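Local coordinates for uncharacterized protein MTH_862 (Methanothermobacter thermautotrophicus, PDB 2R47), which is of unknown function but belongs to an archaeal protein family (DUF2124) and forms a two-subunit assembly around a mixed beta-sheet, at residues I55-N59 / T60-K64; T71-G74 / V75-G78; G133-L137 / L138-C142. All coordinates share one frame; numbering follows the deposited sequence.

Contact 1 (I55-N59 / T60-K64)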
loop_
_atom_site.group_PDB
_atom_site.type_symbol
_atom_site.label_atom_id
_atom_site.label_comp_id
_atom_site.label_asym_id
_atom_site.label_seq_id
_atom_site.Cartn_x
_atom_site.Cartn_y
_atom_site.Cartn_z
ATOM N N ILE A 55 14.211 4.751 4.692
ATOM C CA ILE A 55 13.537 5.388 5.831
ATOM C C ILE A 55 12.199 6.022 5.423
ATOM O O ILE A 55 11.987 6.352 4.237
ATOM C CB ILE A 55 14.414 6.510 6.505
ATOM C CG1 ILE A 55 14.609 7.702 5.555
ATOM C CG2 ILE A 55 15.831 5.978 6.977
ATOM C CD1 ILE A 55 15.463 8.893 6.199
ATOM N N PHE A 56 11.325 6.233 6.425
ATOM C CA PHE A 56 10.006 6.874 6.195
ATOM C C PHE A 56 10.022 8.171 6.986
ATOM O O PHE A 56 10.300 8.153 8.196
ATOM C CB PHE A 56 8.877 6.005 6.698
ATOM C CG PHE A 56 7.527 6.719 6.655
ATOM C CD1 PHE A 56 6.997 7.104 5.409
ATOM C CD2 PHE A 56 6.853 7.067 7.823
ATOM C CE1 PHE A 56 5.794 7.799 5.318
ATOM C CE2 PHE A 56 5.639 7.777 7.747
ATOM C CZ PHE A 56 5.122 8.149 6.505
ATOM N N ILE A 57 9.744 9.269 6.299
ATOM C CA ILE A 57 9.715 10.593 6.906
ATOM C C ILE A 57 8.245 10.979 6.996
ATOM O O ILE A 57 7.599 11.095 5.973
ATOM C CB ILE A 57 10.479 11.596 6.016
ATOM C CG1 ILE A 57 11.973 11.224 5.914
ATOM C CG2 ILE A 57 10.261 13.072 6.479
ATOM C CD1 ILE A 57 12.590 11.820 4.649
ATOM N N PRO A 58 7.722 11.158 8.221
ATOM C CA PRO A 58 6.334 11.557 8.362
ATOM C C PRO A 58 6.144 13.050 8.061
ATOM O O PRO A 58 6.800 13.918 8.655
ATOM C CB PRO A 58 6.022 11.217 9.821
ATOM C CG PRO A 58 7.329 11.463 10.557
ATOM C CD PRO A 58 8.387 10.984 9.540
ATOM N N ASN A 59 5.222 13.336 7.144
ATOM C CA ASN A 59 4.971 14.698 6.682
ATOM C C ASN A 59 6.272 15.310 6.201
ATOM O O ASN A 59 6.865 14.779 5.303
ATOM C CB ASN A 59 4.269 15.513 7.787
ATOM C CG ASN A 59 2.887 14.964 8.097
ATOM O OD1 ASN A 59 2.060 14.808 7.200
ATOM N ND2 ASN A 59 2.672 14.574 9.333
ATOM N N THR A 60 6.721 16.440 6.772
ATOM C CA THR A 60 8.033 16.959 6.351
ATOM C C THR A 60 8.996 16.986 7.560
ATOM O O THR A 60 9.922 17.782 7.605
ATOM C CB THR A 60 7.921 18.355 5.684
ATOM O OG1 THR A 60 7.304 19.266 6.603
ATOM C CG2 THR A 60 7.071 18.288 4.403
ATOM N N ASP A 61 8.759 16.114 8.530
ATOM C CA ASP A 61 9.557 16.101 9.746
ATOM C C ASP A 61 10.660 15.055 9.700
ATOM O O ASP A 61 10.509 13.973 10.235
ATOM C CB ASP A 61 8.677 15.868 10.966
ATOM C CG ASP A 61 9.390 16.179 12.263
ATOM O OD1 ASP A 61 10.612 16.490 12.246
ATOM O OD2 ASP A 61 8.708 16.140 13.298
ATOM N N PHE A 62 11.802 15.459 9.157
ATOM C CA PHE A 62 12.983 14.613 9.029
ATOM C C PHE A 62 13.478 14.072 10.367
ATOM O O PHE A 62 13.927 12.938 10.467
ATOM C CB PHE A 62 14.027 15.470 8.332
ATOM C CG PHE A 62 15.271 14.777 7.977
ATOM C CD1 PHE A 62 15.248 13.527 7.349
ATOM C CD2 PHE A 62 16.510 15.414 8.202
ATOM C CE1 PHE A 62 16.441 12.895 6.964
ATOM C CE2 PHE A 62 17.716 14.782 7.824
ATOM C CZ PHE A 62 17.671 13.518 7.228
ATOM N N SER A 63 13.389 14.891 11.419
ATOM C CA SER A 63 13.817 14.475 12.751
ATOM C C SER A 63 13.042 13.281 13.300
ATOM O O SER A 63 13.578 12.562 14.160
ATOM C CB SER A 63 13.768 15.661 13.741
ATOM O OG SER A 63 12.423 15.935 14.149
ATOM N N LYS A 64 11.821 13.051 12.782
ATOM C CA LYS A 64 10.998 11.907 13.199
ATOM C C LYS A 64 11.095 10.708 12.223
ATOM O O LYS A 64 10.360 9.724 12.354
ATOM C CB LYS A 64 9.523 12.320 13.381
ATOM C CG LYS A 64 9.204 13.097 14.706
ATOM C CD LYS A 64 9.321 12.211 15.965
ATOM C CE LYS A 64 8.187 11.171 16.091
ATOM N NZ LYS A 64 8.630 9.868 16.723
#
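Ile55 reaches the edge of the Phe62 ring, its CD1 lying 4.2 Å from Phe62 CE1 and near the ring plane. The first torsion of Ile55 (chi1 67°) sets CG1 between the backbone N and the carbonyl carbon, and the chain continues extended from there, which brings CD1 to the ring edge. Phe56, next in the strand, points away from 60-64. Ile57 supplies two branches: CG2 lies 3.8 Å from the carbonyl carbon of Asp61, while CD1 approaches Phe62 CD1 obliquely. At Pro58 the chain enters a type II' beta turn, closed by Asp61 N-H bonding to Pro58 O at 2.9 Å and a nearly straight 164°. The proline ring also crosses the Lys64 side chain at about a right angle, with CG 3.7 Å from Lys64 CB. Asn59, at the second turn position, adopts the positive phi that this turn type needs. Beyond it, Asp61 OD1 accepts from Ser63 OG at 2.7 Å. Phe56 and Pro58 pack on Tyr73 of the second subunit; the turn leads from strand 53-58, paired with strand 28-33 and with Arg66 of strand 66-71, while Phe62 and Thr60 lie against helix 103-113.

Contact 2 (T71-G74 / V75-G78)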
loop_
_atom_site.group_PDB
_atom_site.type_symbol
_atom_site.label_atom_id
_atom_site.label_comp_id
_atom_site.label_asym_id
_atom_site.label_seq_id
_atom_site.Cartn_x
_atom_site.Cartn_y
_atom_site.Cartn_z
ATOM N N THR A 71 10.897 -7.494 8.255
ATOM C CA THR A 71 10.696 -8.498 9.297
ATOM C C THR A 71 9.982 -9.710 8.683
ATOM O O THR A 71 9.669 -9.693 7.502
ATOM C CB THR A 71 9.848 -7.920 10.467
ATOM O OG1 THR A 71 8.469 -7.814 10.064
ATOM C CG2 THR A 71 10.330 -6.515 10.866
ATOM N N GLU A 72 9.647 -10.737 9.476
ATOM C CA GLU A 72 8.789 -11.804 8.919
ATOM C C GLU A 72 7.374 -11.369 8.512
ATOM O O GLU A 72 6.629 -12.142 7.842
ATOM C CB GLU A 72 8.696 -13.003 9.848
ATOM C CG GLU A 72 7.658 -12.871 10.906
ATOM C CD GLU A 72 7.540 -14.115 11.788
ATOM O OE1 GLU A 72 6.903 -15.133 11.379
ATOM O OE2 GLU A 72 8.072 -14.042 12.909
ATOM N N TYR A 73 7.002 -10.146 8.896
ATOM C CA TYR A 73 5.693 -9.607 8.523
ATOM C C TYR A 73 5.701 -8.656 7.312
ATOM O O TYR A 73 4.616 -8.249 6.810
ATOM C CB TYR A 73 5.057 -8.913 9.734
ATOM C CG TYR A 73 4.562 -9.898 10.817
ATOM C CD1 TYR A 73 3.249 -10.375 10.820
ATOM C CD2 TYR A 73 5.414 -10.337 11.829
ATOM C CE1 TYR A 73 2.789 -11.284 11.825
ATOM C CE2 TYR A 73 4.989 -11.246 12.791
ATOM C CZ TYR A 73 3.677 -11.717 12.792
ATOM O OH TYR A 73 3.293 -12.600 13.782
ATOM N N GLY A 74 6.890 -8.335 6.807
ATOM C CA GLY A 74 7.022 -7.391 5.719
ATOM C C GLY A 74 7.899 -6.269 6.233
ATOM O O GLY A 74 8.784 -6.495 7.068
ATOM N N VAL A 75 7.670 -5.068 5.730
ATOM C CA VAL A 75 8.417 -3.899 6.140
ATOM C C VAL A 75 7.704 -3.240 7.295
ATOM O O VAL A 75 6.491 -2.970 7.196
ATOM C CB VAL A 75 8.540 -2.902 4.961
ATOM C CG1 VAL A 75 9.270 -1.638 5.396
ATOM C CG2 VAL A 75 9.283 -3.580 3.823
ATOM N N GLU A 76 8.429 -3.031 8.392
ATOM C CA GLU A 76 7.891 -2.357 9.548
ATOM C C GLU A 76 8.788 -1.175 9.896
ATOM O O GLU A 76 9.954 -1.136 9.513
ATOM C CB GLU A 76 7.788 -3.305 10.762
ATOM C CG GLU A 76 6.924 -4.570 10.486
ATOM C CD GLU A 76 6.716 -5.403 11.729
ATOM O OE1 GLU A 76 6.174 -4.863 12.718
ATOM O OE2 GLU A 76 7.046 -6.607 11.718
ATOM N N LEU A 77 8.238 -0.240 10.663
ATOM C CA LEU A 77 8.993 0.921 11.121
ATOM C C LEU A 77 9.899 0.553 12.280
ATOM O O LEU A 77 9.493 -0.168 13.183
ATOM C CB LEU A 77 8.041 2.057 11.466
ATOM C CG LEU A 77 7.273 2.678 10.297
ATOM C CD1 LEU A 77 6.169 3.581 10.828
ATOM C CD2 LEU A 77 8.215 3.491 9.434
ATOM N N GLY A 78 11.148 1.010 12.212
ATOM C CA GLY A 78 12.173 0.657 13.172
ATOM C C GLY A 78 12.561 1.872 14.012
ATOM O O GLY A 78 11.709 2.699 14.339
#
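Glu76 reaches back along a beta hairpin to grip Thr71, the residue at which the incoming strand turns. Strands 66-71 and 74-78 are joined by a type I turn from Thr71 to Gly74, a tight two-residue hairpin loop. Thr71 and Gly74 form the hydrogen-bonded pair that closes it: Thr71 N donates to Gly74 O at 2.6 Å, and Gly74 N returns a bond to Thr71 O at 3.2 Å. Gly74 has a positive phi, in keeping with its lack of a side chain. The Glu76 side chain crosses that of Thr71 at about a right angle. Its CB sits 4.1 Å from Thr71 CG2, a loose van der Waals contact. CG lies beside the backbone N (chi1 -57°), which aims the extended chain back at the turn, and comes 3.6 Å from Thr71 OG1. CD follows at 3.4 Å from that same OG1. At the tip, OE2 accepts a very short hydrogen bond, 2.5 Å, from Thr71 OG1, and also rests 3.6 Å from Tyr73 CB. The Tyr73 ring plane stands 82° from that of the carboxylate. Its hydroxyl reaches across the dimer interface instead, bonding to Lys64 O of the second subunit, and Leu77 of that subunit packs on both Tyr73 and Glu76. With its proton directed to the carboxylate, Thr71 OG1 acts at the same time as an acceptor, and the two bonds together hold its rotation while linking Glu76 of strand 74-78 to the turn. The second bond makes an ST turn: Tyr73 N-H points at Thr71 OG1 from 3.0 Å with an N-H...O angle of 154°.

Contact 3 (G133-L137 / L138-C142)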
loop_
_atom_site.group_PDB
_atom_site.type_symbol
_atom_site.label_atom_id
_atom_site.label_comp_id
_atom_site.label_asym_id
_atom_site.label_seq_id
_atom_site.Cartn_x
_atom_site.Cartn_y
_atom_site.Cartn_z
ATOM N N GLY A 133 0.168 21.634 -9.030
ATOM C CA GLY A 133 1.108 22.647 -9.519
ATOM C C GLY A 133 2.568 22.330 -9.194
ATOM O O GLY A 133 3.469 23.146 -9.473
ATOM N N TRP A 134 2.827 21.137 -8.625
ATOM C CA TRP A 134 4.142 20.874 -8.033
ATOM C C TRP A 134 5.251 20.672 -9.054
ATOM O O TRP A 134 6.431 20.775 -8.691
ATOM C CB TRP A 134 4.122 19.751 -6.971
ATOM C CG TRP A 134 3.586 20.176 -5.631
ATOM C CD1 TRP A 134 2.739 21.222 -5.378
ATOM C CD2 TRP A 134 3.862 19.578 -4.360
ATOM N NE1 TRP A 134 2.460 21.302 -4.055
ATOM C CE2 TRP A 134 3.135 20.306 -3.395
ATOM C CE3 TRP A 134 4.636 18.488 -3.945
ATOM C CZ2 TRP A 134 3.146 19.975 -2.033
ATOM C CZ3 TRP A 134 4.678 18.177 -2.571
ATOM C CH2 TRP A 134 3.930 18.906 -1.649
ATOM N N TYR A 135 4.910 20.422 -10.325
ATOM C CA TYR A 135 5.974 20.300 -11.337
ATOM C C TYR A 135 6.592 21.659 -11.598
ATOM O O TYR A 135 7.749 21.745 -12.007
ATOM C CB TYR A 135 5.474 19.727 -12.672
ATOM C CG TYR A 135 5.058 18.255 -12.676
ATOM C CD1 TYR A 135 5.230 17.439 -11.549
ATOM C CD2 TYR A 135 4.521 17.686 -13.836
ATOM C CE1 TYR A 135 4.845 16.082 -11.574
ATOM C CE2 TYR A 135 4.168 16.335 -13.878
ATOM C CZ TYR A 135 4.313 15.549 -12.734
ATOM O OH TYR A 135 3.947 14.221 -12.790
ATOM N N GLU A 136 5.809 22.724 -11.376
ATOM C CA GLU A 136 6.323 24.093 -11.537
ATOM C C GLU A 136 6.999 24.626 -10.272
ATOM O O GLU A 136 7.858 25.489 -10.362
ATOM C CB GLU A 136 5.232 25.035 -12.054
ATOM C CG GLU A 136 4.645 24.542 -13.373
ATOM C CD GLU A 136 3.898 25.621 -14.138
ATOM O OE1 GLU A 136 4.261 26.812 -14.005
ATOM O OE2 GLU A 136 2.958 25.276 -14.890
ATOM N N LEU A 137 6.631 24.090 -9.113
ATOM C CA LEU A 137 7.106 24.586 -7.824
ATOM C C LEU A 137 8.345 23.863 -7.356
ATOM O O LEU A 137 9.102 24.431 -6.589
ATOM C CB LEU A 137 6.022 24.475 -6.731
ATOM C CG LEU A 137 4.646 25.118 -7.021
ATOM C CD1 LEU A 137 3.830 24.996 -5.789
ATOM C CD2 LEU A 137 4.779 26.549 -7.415
ATOM N N LEU A 138 8.510 22.596 -7.773
ATOM C CA LEU A 138 9.666 21.732 -7.376
ATOM C C LEU A 138 10.421 21.248 -8.620
ATOM O O LEU A 138 9.854 21.179 -9.681
ATOM C CB LEU A 138 9.191 20.499 -6.601
ATOM C CG LEU A 138 8.438 20.677 -5.294
ATOM C CD1 LEU A 138 8.050 19.349 -4.654
ATOM C CD2 LEU A 138 9.295 21.506 -4.326
ATOM N N ASP A 139 11.694 20.903 -8.492
ATOM C CA ASP A 139 12.466 20.379 -9.611
ATOM C C ASP A 139 12.577 18.850 -9.453
ATOM O O ASP A 139 13.600 18.345 -8.936
ATOM C CB ASP A 139 13.854 21.038 -9.627
ATOM C CG ASP A 139 14.751 20.522 -10.749
ATOM O OD1 ASP A 139 14.244 20.026 -11.758
ATOM O OD2 ASP A 139 15.986 20.622 -10.620
ATOM N N PHE A 140 11.525 18.124 -9.831
ATOM C CA PHE A 140 11.587 16.644 -9.777
ATOM C C PHE A 140 12.561 16.094 -10.828
ATOM O O PHE A 140 12.522 16.520 -11.999
ATOM C CB PHE A 140 10.203 16.017 -10.035
ATOM C CG PHE A 140 9.272 16.111 -8.891
ATOM C CD1 PHE A 140 9.436 15.295 -7.772
ATOM C CD2 PHE A 140 8.146 16.951 -8.970
ATOM C CE1 PHE A 140 8.513 15.350 -6.687
ATOM C CE2 PHE A 140 7.228 17.016 -7.921
ATOM C CZ PHE A 140 7.409 16.217 -6.768
ATOM N N ASP A 141 13.395 15.128 -10.425
ATOM C CA ASP A 141 14.160 14.371 -11.402
ATOM C C ASP A 141 13.362 13.266 -12.064
ATOM O O ASP A 141 13.575 12.952 -13.226
ATOM C CB ASP A 141 15.445 13.803 -10.779
ATOM C CG ASP A 141 16.373 14.906 -10.297
ATOM O OD1 ASP A 141 16.859 15.686 -11.138
ATOM O OD2 ASP A 141 16.582 15.026 -9.080
ATOM N N CYS A 142 12.420 12.658 -11.330
ATOM C CA CYS A 142 11.645 11.567 -11.915
ATOM C C CYS A 142 10.332 11.509 -11.144
ATOM O O CYS A 142 10.350 11.653 -9.928
ATOM C CB CYS A 142 12.402 10.201 -11.784
ATOM S SG CYS A 142 11.436 8.688 -12.209
#
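Trp134 and Leu138 have similar first torsions (chi1 -78° and -60°), each placing CG opposite its own carbonyl carbon and beside its backbone N, and their side chains run alongside each other in the same direction. Leu138 CD1 meets the indole at its six-membered ring, 3.6 Å from Trp134 CE3. The backbone links the same two residues: Leu138 N donates to Trp134 O at 2.9 Å and 147°, a helical bond made by the first residue to leave helical geometry after helix 134-137. Two residues later Phe140 turns back against the start of the helix. Its CD2 lies 3.9 Å from Tyr135 CD1, the two side chains crossing at about a right angle, and its CE2 is 4.2 Å from Trp134 CB. The first two residues of the short helix thus pack against Leu138 and Phe140, in the loop that follows it. Phe129 of the preceding helix 128-131 meets the rings of both Trp134 and Phe140. Ile103 of helix 103-113 touches Trp134, Leu137 and Leu138, Leu90 of strand 88-91 touches Leu138 and Phe140, and the chain then enters strand 142-154, where Cys142 pairs with an antiparallel strand of the second subunit.

In the fold
Contacts 1 and 2 lie on the same sheet and touch through Phe56 CB and Leu77 CD2, 3.8 Å apart. Contact 1 follows an interior strand; contact 2 turns the chain into strand 74-78 and contact 3 leads into strand 142-154, the two outermost within this chain, though at 142-154 the sheet continues across the interface. The centres of contacts 2 and 3 are about 31 Å apart, on opposite sides of the chain's centre. Contact 2, although farthest from that centre, is a buried contact with the second subunit packed against it, and its chemistry is polar. Contacts 1 and 3, each partly buried, combine a backbone bond with apolar packing and share helix 103-113. All three reach the second subunit.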